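Side-chain contacts in phosphodiesterase (Salpingoeca rosetta, PDB 7D7P), which belongs to the HD-type 3'5'-cyclic nucleotide phosphodiesterase family, an all-helical fold built round a site that holds zinc and magnesium ions: residues Asn104-Trp109 against Asp260-Ile265; Val113-Thr118 against Val254-Ala259; Asp147-Gly152 against Ser180-Glu185; Ala156-Ile159 against Glu164-Leu167. All coordinates share one frame; numbering follows the deposited sequence.

Interaction 1 (Asn104-Trp109 against Asp260-Ile265); sequences NPFHNW and DLHNPI. With ZN (zinc ion), chain G.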
loop_
_atom_site.group_PDB
_atom_site.type_symbol
_atom_site.label_atom_id
_atom_site.label_comp_id
_atom_site.label_asym_id
_atom_site.label_seq_id
_atom_site.Cartn_x
_atom_site.Cartn_y
_atom_site.Cartn_z
ATOM N N ASN A 104 9.742 17.365 25.472
ATOM C CA ASN A 104 8.873 16.299 25.004
ATOM C C ASN A 104 9.705 15.152 24.437
ATOM O O ASN A 104 10.862 15.341 24.050
ATOM C CB ASN A 104 7.916 16.827 23.937
ATOM C CG ASN A 104 7.037 17.953 24.445
ATOM O OD1 ASN A 104 6.377 17.829 25.478
ATOM N ND2 ASN A 104 7.029 19.067 23.720
ATOM N N PRO A 105 9.138 13.941 24.390
ATOM C CA PRO A 105 9.875 12.822 23.775
ATOM C C PRO A 105 10.174 13.031 22.299
ATOM O O PRO A 105 11.274 12.697 21.845
ATOM C CB PRO A 105 8.941 11.623 24.001
ATOM C CG PRO A 105 8.091 12.013 25.165
ATOM C CD PRO A 105 7.899 13.496 25.051
ATOM N N PHE A 106 9.227 13.573 21.534
ATOM C CA PHE A 106 9.412 13.792 20.102
ATOM C C PHE A 106 9.503 15.265 19.749
ATOM O O PHE A 106 10.486 15.699 19.140
ATOM C CB PHE A 106 8.275 13.126 19.311
ATOM C CG PHE A 106 8.447 13.211 17.815
ATOM C CD1 PHE A 106 8.052 14.345 17.115
ATOM C CD2 PHE A 106 8.997 12.154 17.108
ATOM C CE1 PHE A 106 8.212 14.427 15.748
ATOM C CE2 PHE A 106 9.155 12.229 15.737
ATOM C CZ PHE A 106 8.764 13.367 15.055
ATOM N N HIS A 107 8.487 16.063 20.091
ATOM C CA HIS A 107 8.426 17.461 19.661
ATOM C C HIS A 107 9.306 18.296 20.585
ATOM O O HIS A 107 8.837 19.026 21.462
ATOM C CB HIS A 107 6.985 17.959 19.643
ATOM C CG HIS A 107 6.148 17.346 18.561
ATOM N ND1 HIS A 107 5.341 16.249 18.774
ATOM C CD2 HIS A 107 5.997 17.676 17.257
ATOM C CE1 HIS A 107 4.727 15.931 17.648
ATOM N NE2 HIS A 107 5.109 16.781 16.712
ATOM N N ASN A 108 10.615 18.185 20.367
ATOM C CA ASN A 108 11.599 18.835 21.225
ATOM C C ASN A 108 12.621 19.603 20.393
ATOM O O ASN A 108 12.484 19.712 19.169
ATOM C CB ASN A 108 12.298 17.798 22.112
ATOM C CG ASN A 108 12.808 16.597 21.326
ATOM O OD1 ASN A 108 13.426 16.747 20.272
ATOM N ND2 ASN A 108 12.552 15.396 21.839
ATOM N N TRP A 109 13.655 20.130 21.054
ATOM C CA TRP A 109 14.664 20.922 20.354
ATOM C C TRP A 109 15.416 20.096 19.321
ATOM O O TRP A 109 15.837 20.629 18.288
ATOM C CB TRP A 109 15.635 21.529 21.367
ATOM C CG TRP A 109 16.952 22.006 20.800
ATOM C CD1 TRP A 109 18.184 21.458 21.021
ATOM C CD2 TRP A 109 17.170 23.151 19.962
ATOM N NE1 TRP A 109 19.150 22.179 20.365
ATOM C CE2 TRP A 109 18.555 23.224 19.708
ATOM C CE3 TRP A 109 16.330 24.117 19.403
ATOM C CZ2 TRP A 109 19.117 24.219 18.912
ATOM C CZ3 TRP A 109 16.890 25.106 18.612
ATOM C CH2 TRP A 109 18.270 25.150 18.375
ATOM N N ASP A 260 9.590 17.998 7.758
ATOM C CA ASP A 260 8.922 17.728 9.026
ATOM C C ASP A 260 8.710 16.232 9.228
ATOM O O ASP A 260 8.850 15.721 10.345
ATOM C CB ASP A 260 7.588 18.473 9.084
ATOM C CG ASP A 260 7.013 18.535 10.487
ATOM O OD1 ASP A 260 7.763 18.267 11.447
ATOM O OD2 ASP A 260 5.812 18.850 10.632
ATOM N N LEU A 261 8.377 15.515 8.158
ATOM C CA LEU A 261 8.171 14.068 8.220
ATOM C C LEU A 261 9.473 13.331 7.902
ATOM O O LEU A 261 9.580 12.575 6.938
ATOM C CB LEU A 261 7.053 13.655 7.269
ATOM C CG LEU A 261 5.715 14.386 7.410
ATOM C CD1 LEU A 261 4.709 13.880 6.384
ATOM C CD2 LEU A 261 5.167 14.241 8.822
ATOM N N HIS A 262 10.480 13.568 8.745
ATOM C CA HIS A 262 11.815 13.034 8.499
ATOM C C HIS A 262 11.985 11.586 8.943
ATOM O O HIS A 262 12.965 10.951 8.538
ATOM C CB HIS A 262 12.870 13.908 9.190
ATOM C CG HIS A 262 12.660 14.071 10.664
ATOM N ND1 HIS A 262 12.857 13.045 11.564
ATOM C CD2 HIS A 262 12.274 15.144 11.395
ATOM C CE1 HIS A 262 12.598 13.479 12.787
ATOM N NE2 HIS A 262 12.241 14.749 12.711
ATOM N N ASN A 263 11.065 11.051 9.747
ATOM C CA ASN A 263 11.236 9.698 10.280
ATOM C C ASN A 263 11.402 8.636 9.197
ATOM O O ASN A 263 12.376 7.864 9.274
ATOM C CB ASN A 263 10.063 9.358 11.209
ATOM C CG ASN A 263 10.225 9.951 12.590
ATOM O OD1 ASN A 263 11.044 10.844 12.803
ATOM N ND2 ASN A 263 9.437 9.459 13.540
ATOM N N PRO A 264 10.530 8.522 8.188
ATOM C CA PRO A 264 10.667 7.416 7.228
ATOM C C PRO A 264 11.783 7.589 6.209
ATOM O O PRO A 264 12.047 6.643 5.454
ATOM C CB PRO A 264 9.296 7.384 6.525
ATOM C CG PRO A 264 8.411 8.310 7.311
ATOM C CD PRO A 264 9.328 9.322 7.897
ATOM N N ILE A 265 12.441 8.742 6.144
ATOM C CA ILE A 265 13.504 8.961 5.171
ATOM C C ILE A 265 14.882 8.923 5.833
ATOM O O ILE A 265 15.864 9.364 5.242
ATOM C CB ILE A 265 13.291 10.265 4.386
ATOM C CG1 ILE A 265 13.261 11.473 5.324
ATOM C CG2 ILE A 265 12.012 10.191 3.565
ATOM C CD1 ILE A 265 13.068 12.792 4.601
HETATM ZN ZN ZN G . 7.424 19.105 13.523
HETATM O O HOH W 1 6.111 17.188 14.024
HETATM O O HOH W 2 5.220 20.038 12.832
#

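Interaction 2 (Val113-Thr118 against Val254-Ala259); sequences VMVLHT and VLLHTA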
loop_
_atom_site.group_PDB
_atom_site.type_symbol
_atom_site.label_atom_id
_atom_site.label_comp_id
_atom_site.label_asym_id
_atom_site.label_seq_id
_atom_site.Cartn_x
_atom_site.Cartn_y
_atom_site.Cartn_z
ATOM N N VAL A 113 16.027 20.778 15.184
ATOM C CA VAL A 113 17.302 20.738 14.470
ATOM C C VAL A 113 17.241 19.734 13.325
ATOM O O VAL A 113 17.806 19.964 12.249
ATOM C CB VAL A 113 18.450 20.421 15.446
ATOM C CG1 VAL A 113 19.785 20.365 14.707
ATOM C CG2 VAL A 113 18.495 21.454 16.560
ATOM N N MET A 114 16.552 18.609 13.540
ATOM C CA MET A 114 16.364 17.628 12.473
ATOM C C MET A 114 15.640 18.236 11.278
ATOM O O MET A 114 15.992 17.967 10.124
ATOM C CB MET A 114 15.586 16.421 13.003
ATOM C CG MET A 114 16.408 15.469 13.852
ATOM S SD MET A 114 17.500 14.450 12.848
ATOM C CE MET A 114 16.428 13.067 12.451
ATOM N N VAL A 115 14.617 19.053 11.532
ATOM C CA VAL A 115 13.872 19.658 10.434
ATOM C C VAL A 115 14.696 20.756 9.774
ATOM O O VAL A 115 14.642 20.943 8.552
ATOM C CB VAL A 115 12.512 20.175 10.939
ATOM C CG1 VAL A 115 11.772 20.934 9.843
ATOM C CG2 VAL A 115 11.673 19.011 11.433
ATOM N N LEU A 116 15.481 21.493 10.564
ATOM C CA LEU A 116 16.379 22.487 9.987
ATOM C C LEU A 116 17.410 21.828 9.078
ATOM O O LEU A 116 17.628 22.270 7.945
ATOM C CB LEU A 116 17.072 23.287 11.091
ATOM C CG LEU A 116 18.260 24.123 10.600
ATOM C CD1 LEU A 116 17.788 25.246 9.686
ATOM C CD2 LEU A 116 19.074 24.680 11.758
ATOM N N HIS A 117 18.051 20.761 9.562
ATOM C CA HIS A 117 19.090 20.106 8.774
ATOM C C HIS A 117 18.513 19.442 7.529
ATOM O O HIS A 117 19.119 19.498 6.452
ATOM C CB HIS A 117 19.834 19.083 9.632
ATOM C CG HIS A 117 20.996 18.448 8.937
ATOM N ND1 HIS A 117 20.880 17.293 8.195
ATOM C CD2 HIS A 117 22.300 18.810 8.868
ATOM C CE1 HIS A 117 22.062 16.970 7.698
ATOM N NE2 HIS A 117 22.940 17.875 8.092
ATOM N N THR A 118 17.347 18.806 7.658
ATOM C CA THR A 118 16.722 18.168 6.502
ATOM C C THR A 118 16.265 19.204 5.482
ATOM O O THR A 118 16.330 18.959 4.271
ATOM C CB THR A 118 15.550 17.298 6.959
ATOM O OG1 THR A 118 15.995 16.401 7.985
ATOM C CG2 THR A 118 14.981 16.493 5.793
ATOM N N VAL A 254 5.826 22.818 0.424
ATOM C CA VAL A 254 5.897 21.379 0.198
ATOM C C VAL A 254 7.192 20.812 0.769
ATOM O O VAL A 254 7.200 19.732 1.375
ATOM C CB VAL A 254 5.749 21.075 -1.306
ATOM C CG1 VAL A 254 6.248 19.674 -1.633
ATOM C CG2 VAL A 254 4.299 21.247 -1.744
ATOM N N LEU A 255 8.302 21.538 0.608
ATOM C CA LEU A 255 9.594 21.021 1.054
ATOM C C LEU A 255 9.712 21.030 2.575
ATOM O O LEU A 255 10.276 20.097 3.159
ATOM C CB LEU A 255 10.729 21.826 0.420
ATOM C CG LEU A 255 10.943 21.602 -1.080
ATOM C CD1 LEU A 255 12.049 22.503 -1.610
ATOM C CD2 LEU A 255 11.254 20.137 -1.366
ATOM N N LEU A 256 9.201 22.074 3.238
ATOM C CA LEU A 256 9.261 22.098 4.698
ATOM C C LEU A 256 8.392 21.001 5.300
ATOM O O LEU A 256 8.767 20.386 6.306
ATOM C CB LEU A 256 8.839 23.464 5.239
ATOM C CG LEU A 256 8.914 23.548 6.772
ATOM C CD1 LEU A 256 10.353 23.386 7.246
ATOM C CD2 LEU A 256 8.307 24.837 7.319
ATOM N N HIS A 257 7.225 20.748 4.704
ATOM C CA HIS A 257 6.399 19.630 5.147
ATOM C C HIS A 257 7.129 18.308 4.954
ATOM O O HIS A 257 7.030 17.404 5.794
ATOM C CB HIS A 257 5.067 19.634 4.395
ATOM C CG HIS A 257 4.168 18.490 4.748
ATOM N ND1 HIS A 257 3.773 18.225 6.041
ATOM C CD2 HIS A 257 3.580 17.547 3.974
ATOM C CE1 HIS A 257 2.984 17.165 6.051
ATOM N NE2 HIS A 257 2.851 16.735 4.808
ATOM N N THR A 258 7.882 18.182 3.855
ATOM C CA THR A 258 8.698 16.990 3.639
ATOM C C THR A 258 9.731 16.821 4.746
ATOM O O THR A 258 9.919 15.716 5.266
ATOM C CB THR A 258 9.389 17.060 2.275
ATOM O OG1 THR A 258 8.414 17.257 1.246
ATOM C CG2 THR A 258 10.164 15.774 1.999
ATOM N N ALA A 259 10.413 17.909 5.121
ATOM C CA ALA A 259 11.434 17.810 6.159
ATOM C C ALA A 259 10.823 17.538 7.527
ATOM O O ALA A 259 11.468 16.914 8.377
ATOM C CB ALA A 259 12.277 19.085 6.201
#

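Interaction 3 (Asp147-Gly152 against Ser180-Glu185); sequences DLDHNG and SHLAFE. With MG (magnesium ion), chain H; ZN (zinc ion), chain G; EDO (1,2-ethanediol), chain F.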
loop_
_atom_site.group_PDB
_atom_site.type_symbol
_atom_site.label_atom_id
_atom_site.label_comp_id
_atom_site.label_asym_id
_atom_site.label_seq_id
_atom_site.Cartn_x
_atom_site.Cartn_y
_atom_site.Cartn_z
ATOM N N ASP A 147 7.847 24.243 15.526
ATOM C CA ASP A 147 7.134 23.524 16.576
ATOM C C ASP A 147 7.349 24.164 17.943
ATOM O O ASP A 147 7.342 23.469 18.961
ATOM C CB ASP A 147 7.549 22.053 16.612
ATOM C CG ASP A 147 6.599 21.156 15.840
ATOM O OD1 ASP A 147 5.442 21.563 15.606
ATOM O OD2 ASP A 147 7.011 20.036 15.471
ATOM N N LEU A 148 7.536 25.483 17.981
ATOM C CA LEU A 148 7.855 26.171 19.229
ATOM C C LEU A 148 6.766 25.963 20.279
ATOM O O LEU A 148 5.574 26.114 19.994
ATOM C CB LEU A 148 8.045 27.663 18.968
ATOM C CG LEU A 148 9.407 28.118 18.441
ATOM C CD1 LEU A 148 9.270 29.479 17.786
ATOM C CD2 LEU A 148 10.429 28.164 19.565
ATOM N N ASP A 149 7.194 25.618 21.498
ATOM C CA ASP A 149 6.310 25.471 22.658
ATOM C C ASP A 149 5.274 24.367 22.460
ATOM O O ASP A 149 4.177 24.419 23.020
ATOM C CB ASP A 149 5.628 26.798 23.011
ATOM C CG ASP A 149 5.025 26.796 24.405
ATOM O OD1 ASP A 149 5.646 26.226 25.328
ATOM O OD2 ASP A 149 3.924 27.364 24.574
ATOM N N HIS A 150 5.611 23.357 21.661
ATOM C CA HIS A 150 4.803 22.147 21.608
ATOM C C HIS A 150 4.808 21.468 22.974
ATOM O O HIS A 150 5.813 21.492 23.690
ATOM C CB HIS A 150 5.360 21.205 20.537
ATOM C CG HIS A 150 4.332 20.322 19.900
ATOM N ND1 HIS A 150 3.764 19.249 20.552
ATOM C CD2 HIS A 150 3.789 20.338 18.659
ATOM C CE1 HIS A 150 2.906 18.649 19.746
ATOM N NE2 HIS A 150 2.902 19.290 18.591
ATOM N N ASN A 151 3.672 20.871 23.349
ATOM C CA ASN A 151 3.560 20.148 24.613
ATOM C C ASN A 151 3.187 18.683 24.417
ATOM O O ASN A 151 2.678 18.049 25.347
ATOM C CB ASN A 151 2.545 20.820 25.542
ATOM C CG ASN A 151 3.076 22.094 26.163
ATOM O OD1 ASN A 151 4.186 22.120 26.693
ATOM N ND2 ASN A 151 2.284 23.159 26.105
ATOM N N GLY A 152 3.429 18.129 23.232
ATOM C CA GLY A 152 3.130 16.732 22.997
ATOM C C GLY A 152 1.663 16.409 22.837
ATOM O O GLY A 152 1.279 15.242 22.953
ATOM N N SER A 180 4.014 29.880 14.849
ATOM C CA SER A 180 4.413 31.012 14.020
ATOM C C SER A 180 4.416 32.308 14.820
ATOM O O SER A 180 5.301 33.154 14.643
ATOM C CB SER A 180 3.483 31.118 12.812
ATOM O OG SER A 180 3.862 32.190 11.963
ATOM N N HIS A 181 3.435 32.477 15.711
ATOM C CA HIS A 181 3.397 33.659 16.568
ATOM C C HIS A 181 4.659 33.764 17.418
ATOM O O HIS A 181 5.306 34.817 17.462
ATOM C CB HIS A 181 2.150 33.621 17.452
ATOM C CG HIS A 181 2.182 34.598 18.589
ATOM N ND1 HIS A 181 1.704 34.291 19.843
ATOM C CD2 HIS A 181 2.631 35.874 18.657
ATOM C CE1 HIS A 181 1.863 35.334 20.640
ATOM N NE2 HIS A 181 2.422 36.308 19.945
ATOM N N LEU A 182 5.024 32.677 18.107
ATOM C CA LEU A 182 6.215 32.708 18.948
ATOM C C LEU A 182 7.487 32.856 18.122
ATOM O O LEU A 182 8.482 33.401 18.615
ATOM C CB LEU A 182 6.292 31.447 19.810
ATOM C CG LEU A 182 5.212 31.289 20.878
ATOM C CD1 LEU A 182 5.458 30.035 21.688
ATOM C CD2 LEU A 182 5.169 32.510 21.782
ATOM N N ALA A 183 7.476 32.379 16.876
ATOM C CA ALA A 183 8.640 32.551 16.012
ATOM C C ALA A 183 8.986 34.023 15.847
ATOM O O ALA A 183 10.164 34.401 15.868
ATOM C CB ALA A 183 8.384 31.905 14.651
ATOM N N PHE A 184 7.972 34.872 15.695
ATOM C CA PHE A 184 8.210 36.296 15.509
ATOM C C PHE A 184 8.372 37.032 16.831
ATOM O O PHE A 184 9.102 38.027 16.890
ATOM C CB PHE A 184 7.077 36.907 14.679
ATOM C CG PHE A 184 7.105 36.489 13.230
ATOM C CD1 PHE A 184 7.933 37.135 12.327
ATOM C CD2 PHE A 184 6.328 35.433 12.783
ATOM C CE1 PHE A 184 7.976 36.746 11.001
ATOM C CE2 PHE A 184 6.362 35.039 11.457
ATOM C CZ PHE A 184 7.190 35.697 10.564
ATOM N N GLU A 185 7.729 36.549 17.896
ATOM C CA GLU A 185 7.954 37.127 19.217
ATOM C C GLU A 185 9.400 36.938 19.652
ATOM O O GLU A 185 9.998 37.833 20.262
ATOM C CB GLU A 185 6.998 36.496 20.232
ATOM C CG GLU A 185 6.660 37.393 21.410
ATOM C CD GLU A 185 5.695 38.505 21.042
ATOM O OE1 GLU A 185 4.805 38.272 20.194
ATOM O OE2 GLU A 185 5.823 39.611 21.604
HETATM MG MG MG H . 3.946 20.808 14.237
HETATM ZN ZN ZN G . 7.424 19.105 13.523
HETATM C C1 EDO F . 0.319 20.921 22.801
HETATM O O1 EDO F . 1.255 20.487 21.806
HETATM C C2 EDO F . 0.556 22.385 23.154
HETATM O O2 EDO F . -0.211 22.717 24.316
HETATM O O HOH W 3 3.904 18.728 15.129
HETATM O O HOH W 2 5.220 20.038 12.832
HETATM O O HOH W 1 6.111 17.188 14.024
HETATM O O HOH W 4 2.441 21.275 15.533
HETATM O O HOH W 5 4.123 22.704 13.080
#

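Interaction 4 (Ala156-Ile159 against Glu164-Leu167); sequences AFHI and ELAL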
loop_
_atom_site.group_PDB
_atom_site.type_symbol
_atom_site.label_atom_id
_atom_site.label_comp_id
_atom_site.label_asym_id
_atom_site.label_seq_id
_atom_site.Cartn_x
_atom_site.Cartn_y
_atom_site.Cartn_z
ATOM N N ALA A 156 -6.365 18.218 17.754
ATOM C CA ALA A 156 -7.662 17.676 18.149
ATOM C C ALA A 156 -7.870 17.783 19.654
ATOM O O ALA A 156 -8.990 18.029 20.116
ATOM C CB ALA A 156 -7.784 16.223 17.689
ATOM N N PHE A 157 -6.801 17.609 20.436
ATOM C CA PHE A 157 -6.918 17.763 21.882
ATOM C C PHE A 157 -7.326 19.184 22.249
ATOM O O PHE A 157 -8.203 19.392 23.095
ATOM C CB PHE A 157 -5.603 17.395 22.573
ATOM C CG PHE A 157 -5.594 17.715 24.041
ATOM C CD1 PHE A 157 -6.092 16.807 24.961
ATOM C CD2 PHE A 157 -5.116 18.931 24.499
ATOM C CE1 PHE A 157 -6.100 17.104 26.310
ATOM C CE2 PHE A 157 -5.124 19.234 25.843
ATOM C CZ PHE A 157 -5.615 18.320 26.751
ATOM N N HIS A 158 -6.683 20.180 21.633
ATOM C CA HIS A 158 -7.004 21.568 21.947
ATOM C C HIS A 158 -8.445 21.894 21.586
ATOM O O HIS A 158 -9.159 22.531 22.369
ATOM C CB HIS A 158 -6.039 22.507 21.224
ATOM C CG HIS A 158 -4.686 22.575 21.858
ATOM N ND1 HIS A 158 -4.416 23.378 22.946
ATOM C CD2 HIS A 158 -3.534 21.928 21.572
ATOM C CE1 HIS A 158 -3.152 23.228 23.296
ATOM N NE2 HIS A 158 -2.594 22.353 22.478
ATOM N N ILE A 159 -8.893 21.458 20.408
ATOM C CA ILE A 159 -10.261 21.740 19.980
ATOM C C ILE A 159 -11.266 21.019 20.872
ATOM O O ILE A 159 -12.261 21.612 21.308
ATOM C CB ILE A 159 -10.436 21.363 18.497
ATOM C CG1 ILE A 159 -9.496 22.201 17.625
ATOM C CG2 ILE A 159 -11.881 21.553 18.059
ATOM C CD1 ILE A 159 -9.492 21.799 16.165
ATOM N N GLU A 164 -7.332 27.169 25.955
ATOM C CA GLU A 164 -7.150 28.599 25.743
ATOM C C GLU A 164 -6.565 28.878 24.364
ATOM O O GLU A 164 -6.952 29.849 23.701
ATOM C CB GLU A 164 -6.262 29.184 26.843
ATOM C CG GLU A 164 -5.952 30.668 26.685
ATOM C CD GLU A 164 -7.199 31.535 26.660
ATOM O OE1 GLU A 164 -8.195 31.176 27.323
ATOM O OE2 GLU A 164 -7.177 32.582 25.980
ATOM N N LEU A 165 -5.646 28.025 23.904
ATOM C CA LEU A 165 -5.097 28.194 22.562
ATOM C C LEU A 165 -6.170 27.984 21.499
ATOM O O LEU A 165 -6.217 28.716 20.502
ATOM C CB LEU A 165 -3.929 27.230 22.351
ATOM C CG LEU A 165 -2.673 27.784 21.678
ATOM C CD1 LEU A 165 -2.308 29.156 22.234
ATOM C CD2 LEU A 165 -1.515 26.814 21.849
ATOM N N ALA A 166 -7.045 26.992 21.696
ATOM C CA ALA A 166 -8.147 26.782 20.764
ATOM C C ALA A 166 -9.101 27.969 20.748
ATOM O O ALA A 166 -9.673 28.291 19.700
ATOM C CB ALA A 166 -8.903 25.501 21.119
ATOM N N LEU A 167 -9.288 28.628 21.893
ATOM C CA LEU A 167 -10.147 29.807 21.939
ATOM C C LEU A 167 -9.488 30.999 21.257
ATOM O O LEU A 167 -10.167 31.814 20.622
ATOM C CB LEU A 167 -10.496 30.144 23.387
ATOM C CG LEU A 167 -11.363 29.114 24.113
ATOM C CD1 LEU A 167 -11.780 29.632 25.480
ATOM C CD2 LEU A 167 -12.582 28.751 23.274
#

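Interaction 1 (Asn104-Trp109 against Asp260-Ile265)
Phe106 reaches across to Asn263 and His262 beside the zinc site of the helical HD-type phosphodiesterase fold. The two loops stay well apart as backbones, with Phe106 CA and Asn263 CA 10.8 Å from each other. Phe106 holds CG anti to its backbone nitrogen (chi1 -175°), which carries the far end of the ring to the other loop. Asn263 comes from the opposite direction and sets its ND2 3.5 Å from Phe106 CE2, at the ring edge and near the ring plane; ring and amide planes stand 67° apart. His262 meets the same ring obliquely, its NE2 4.4 Å from Phe106 CZ, while that nitrogen is hydrogen-bonded to ND1 of the zinc ligand His111. His262 is thus a second-shell residue whose bond would help hold the His111 ring in its rotation. At the opposite corner of the phenyl ring from CE2, Phe106 CD1 lies 3.6 Å above the plane of the His107 ring, over its centre. Asp260 binds the zinc ion together with His111, His146 and Asp147, and His107 reaches it through a water. Asp260 OD1 coordinates the zinc ion at 2.3 Å, and His107 NE2 is hydrogen-bonded at 2.9 Å to that zinc-bound water.

Interaction 2 (Val113-Thr118 against Val254-Ala259)
Val115 and Thr118 of one helix pack on Leu256 and Ala259 of another in the buried core of this all-helical phosphodiesterase fold. The axes of the two short segments approach to 9.1 Å, and their N-to-C directions lie 132° apart, so the helices run in roughly opposed senses with a marked tilt. Van der Waals contact alone joins the segments. Val115 divides its branches: CG1, anti to the backbone nitrogen (chi1 174°), touches Leu256 CD1 at 3.8 Å, the side chains crossing at about a right angle, whereas CG2 rests 3.7 Å from Ala259 O. Ala259 points its methyl at the facing helix, where Thr118 CG2 meets Ala259 CB at 3.8 Å; the small side chain lets the backbones close in, Val115 CA and Ala259 CA being 5.3 Å apart. The contact borders the metal site: the Val115 side chain lies about 5 Å from the zinc ion and touches the ligand His146. Both threonine hydroxyls bond within their own helices, Thr258 OG1 to Val254 O at 2.8 Å, and Thr258 OG1 also meets Trp323 NE1. The matching bond, from Thr118 OG1 to Met114 O, is 2.7 Å long, and Thr118 N reaches that same oxygen from the opposite face of its carbonyl plane.

Interaction 3 (Asp147-Gly152 against Ser180-Glu185)
Leu148 and Leu182 bring the backbones nearest, their CA atoms 6.7 Å apart, where the loop 147-152 lies against helix 174-187 of the phosphodiesterase fold. The loop opens with a type II beta turn from Asp147 to His150, closed by His150 N to Asp147 O at 3.2 Å. Leu148, at the second position of the turn, points at the helix and lays CD1 along its backbone, 3.5 Å from Ala183 N; the same methyl touches the CB atoms of Leu182 and Ala183. Asp149 follows with positive phi (62°), as the third position of such a turn requires. Its CB packs on Leu182 CD1 at 3.5 Å, while its carboxylate is hydrogen-bonded through OD2 to His178, earlier on the same helix, and through OD1 to Asn102. The helix is therefore gripped by apolar contact and by a polar tie. Asp147 points away from the helix, and its carboxylate bridges the two ions. Farther along, Gly152 N donates to His150 ND1 nearly in the ring plane, and a 1,2-ethanediol oxygen lies over one face of that ring. In the bridge itself, Asp147 OD2 binds the zinc ion at 2.2 Å, and Asp147 OD1 binds the magnesium ion at 2.2 Å.

Interaction 4 (Ala156-Ile159 against Glu164-Leu167)
His158 and Ala166 bring their CA atoms to 5.5 Å where two consecutive short helices, 155-161 and 164-169, follow each other almost directly and pack together. The closest approach is made by Ala166: its methyl points at the first helix, and Ala166 CB sits 3.2 Å from the backbone oxygen His158 O, a short approach for a carbon, with His158 CB at 4.1 Å from Ala166 CB. The same methyl lies 4.1 Å from Ile159 N, against the backbone rather than the side chain of that residue. The histidine has CG anti to its carbonyl carbon (chi1 -76°), which brings the imidazole across Leu165 at a slant, and His158 ND1 comes within 3.9 Å of Leu165 CB. The ring meets this carbon obliquely, and His158 CE1 approaches Leu165 CD2 at 4.2 Å. The polar character of ND1 is served by Ser163, just before the second helix: ND1 is hydrogen-bonded to Ser163 OG, an atom that also bonds Ala166 N, and one serine thus ties the histidine ring to the start of that helix. The pair lies toward the outside of the fold, where Phe157 rests on helix 268-291, while on helix 174-187 His158 touches Leu175, and Leu165 touches Val174 and His178.

Interactions 1 and 2 are buried, with 2 nearest the chain's centre, whereas 3 and 4 are partly buried, the centre of interaction 4 being about 22 Å from the centre of the chain. The first pair are continuous: helix 245-260 supplies 254-259 and ends at Asp260, and His262 packs on Met114 and Val115. Interactions 1 and 3 share the zinc ion and two waters, and Asn104 ND2 lies 2.7 Å from His150 O, a probable hydrogen bond. Interaction 4 meets interaction 3 through sequence, its helix 164-169 preceding helix 174-187. Chemistry follows place: aliphatic packing in 2, aromatic and amide groups beside the metal in 1, apolar contact behind a metal-bridging carboxylate in 3, and a methyl on a backbone oxygen and an imidazole on a leucine in 4.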